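Fumarase E (Shigella flexneri 2a str. 2457T, PDB 3C8G) probably catalyses the addition of water to fumarate to form malate, as a homodimeric member of the MtlR/FumE family. Local coordinates at residues L7-V12 with A162-L167. Numbering follows the deposited sequence.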
loop_
_atom_site.group_PDB
_atom_site.type_symbol
_atom_site.label_atom_id
_atom_site.label_comp_id
_atom_site.label_asym_id
_atom_site.label_seq_id
_atom_site.Cartn_x
_atom_site.Cartn_y
_atom_site.Cartn_z
ATOM N N LEU A 7 12.554 5.425 18.089
ATOM C CA LEU A 7 13.976 5.216 17.856
ATOM C C LEU A 7 14.845 6.404 18.276
ATOM O O LEU A 7 14.669 7.508 17.778
ATOM C CB LEU A 7 14.194 4.833 16.382
ATOM C CG LEU A 7 14.170 3.340 15.981
ATOM C CD1 LEU A 7 13.326 2.434 16.883
ATOM C CD2 LEU A 7 13.791 3.152 14.522
ATOM N N THR A 8 15.760 6.187 19.217
ATOM C CA THR A 8 16.830 7.162 19.476
ATOM C C THR A 8 18.044 6.657 18.749
ATOM O O THR A 8 18.084 5.496 18.352
ATOM C CB THR A 8 17.234 7.261 20.963
ATOM O OG1 THR A 8 16.153 6.836 21.797
ATOM C CG2 THR A 8 17.646 8.701 21.330
ATOM N N GLU A 9 19.050 7.509 18.587
ATOM C CA GLU A 9 20.276 7.065 17.950
ATOM C C GLU A 9 20.983 6.084 18.894
ATOM O O GLU A 9 21.517 5.054 18.454
ATOM C CB GLU A 9 21.172 8.261 17.599
ATOM C CG GLU A 9 22.094 8.052 16.380
ATOM C CD GLU A 9 21.564 8.719 15.092
ATOM O OE1 GLU A 9 20.514 8.253 14.527
ATOM O OE2 GLU A 9 22.217 9.708 14.643
ATOM N N ASP A 10 20.929 6.379 20.193
ATOM C CA ASP A 10 21.779 5.688 21.150
ATOM C C ASP A 10 21.227 4.379 21.715
ATOM O O ASP A 10 22.000 3.507 22.099
ATOM C CB ASP A 10 22.293 6.640 22.254
ATOM C CG ASP A 10 21.188 7.133 23.180
ATOM O OD1 ASP A 10 21.456 7.247 24.402
ATOM O OD2 ASP A 10 20.061 7.412 22.688
ATOM N N ASP A 11 19.915 4.201 21.764
ATOM C CA ASP A 11 19.441 2.853 22.062
ATOM C C ASP A 11 19.412 1.952 20.815
ATOM O O ASP A 11 19.274 0.730 20.931
ATOM C CB ASP A 11 18.109 2.845 22.810
ATOM C CG ASP A 11 17.150 3.862 22.288
ATOM O OD1 ASP A 11 16.866 3.834 21.075
ATOM O OD2 ASP A 11 16.682 4.693 23.092
ATOM N N VAL A 12 19.557 2.559 19.635
ATOM C CA VAL A 12 19.750 1.808 18.397
ATOM C C VAL A 12 21.188 1.339 18.400
ATOM O O VAL A 12 21.530 0.253 17.917
ATOM C CB VAL A 12 19.464 2.670 17.139
ATOM C CG1 VAL A 12 20.198 2.133 15.930
ATOM C CG2 VAL A 12 17.982 2.718 16.853
ATOM N N ALA A 162 25.947 2.770 8.670
ATOM C CA ALA A 162 24.960 2.732 7.613
ATOM C C ALA A 162 23.530 2.753 8.141
ATOM O O ALA A 162 22.677 3.397 7.541
ATOM C CB ALA A 162 25.147 1.510 6.748
ATOM N N VAL A 163 23.243 2.049 9.241
ATOM C CA VAL A 163 21.836 1.998 9.678
ATOM C C VAL A 163 21.491 3.282 10.399
ATOM O O VAL A 163 20.448 3.880 10.174
ATOM C CB VAL A 163 21.354 0.655 10.425
ATOM C CG1 VAL A 163 22.199 -0.549 10.084
ATOM C CG2 VAL A 163 21.254 0.813 11.875
ATOM N N THR A 164 22.408 3.736 11.223
ATOM C CA THR A 164 22.292 5.048 11.833
ATOM C C THR A 164 22.038 6.157 10.814
ATOM O O THR A 164 21.060 6.908 10.969
ATOM C CB THR A 164 23.492 5.297 12.717
ATOM O OG1 THR A 164 23.134 4.865 14.033
ATOM C CG2 THR A 164 23.941 6.744 12.748
ATOM N N THR A 165 22.863 6.247 9.766
ATOM C CA THR A 165 22.663 7.323 8.817
ATOM C C THR A 165 21.394 7.104 8.001
ATOM O O THR A 165 20.684 8.059 7.686
ATOM C CB THR A 165 23.940 7.767 7.976
ATOM O OG1 THR A 165 23.611 7.906 6.581
ATOM C CG2 THR A 165 25.075 6.836 8.110
ATOM N N THR A 166 21.085 5.841 7.727
ATOM C CA THR A 166 19.814 5.462 7.136
ATOM C C THR A 166 18.649 5.935 7.988
ATOM O O THR A 166 17.741 6.562 7.466
ATOM C CB THR A 166 19.715 3.954 6.925
ATOM O OG1 THR A 166 20.679 3.569 5.952
ATOM C CG2 THR A 166 18.314 3.549 6.417
ATOM N N LEU A 167 18.681 5.658 9.287
ATOM C CA LEU A 167 17.655 6.147 10.198
ATOM C C LEU A 167 17.505 7.682 10.206
ATOM O O LEU A 167 16.417 8.210 10.375
ATOM C CB LEU A 167 17.958 5.634 11.597
ATOM C CG LEU A 167 17.231 4.414 12.182
ATOM C CD1 LEU A 167 16.618 3.454 11.143
ATOM C CD2 LEU A 167 18.125 3.688 13.150
#
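V12 and L167 meet methyl to methyl where the start of helix 9-18 rests against the long C-terminal helix 148-169. The two side chains point at one another tip to tip, and L167 CD2 lies 3.8 Å from V12 CG1 and equally near V12 CG2, so one leucine methyl sits against both branches of the valine. A beta-branched residue suits this place because its two methyls, held close to the backbone, offer a short, broad surface to a longer partner. V12 CG1 also comes 4.4 Å from CG2 of V163. L7, in the loop before the helix, extends the apolar patch by bringing CD2 to 4.3 Å from CG of L167. I32 of helix 29-40 touches both V12 and L167 and closes the cluster from a third helix.

Traced outward, E9 serves a partly exposed flank. Its CB stays clear of 162-167, and contact begins at CG, 4.1 Å from OG1 of T164. The chain then bends at chi2 (101°) and crosses the threonine at about a right angle, laying the carboxylate carbon CD 3.9 Å from T164 CG2. OE2 rests against the same methyl, whereas OE1 comes 3.8 Å from the backbone O of T164, too far for a hydrogen bond; both would normally be acceptors, so little attraction is expected. Threonine thus turns its methyl to the carboxylate and its hydroxyl to E9 CG, in loose van der Waals contact.

Polar bonds stay within each segment: T8 N and OG1 bond to D11 OD1 and OD2, both on the syn side, while A162 O accepts from T166 N and OG1 on opposite faces of its plane. With an apolar cluster and a loose polar edge, the pairing probably owes more to burial and fit than to directional bonds.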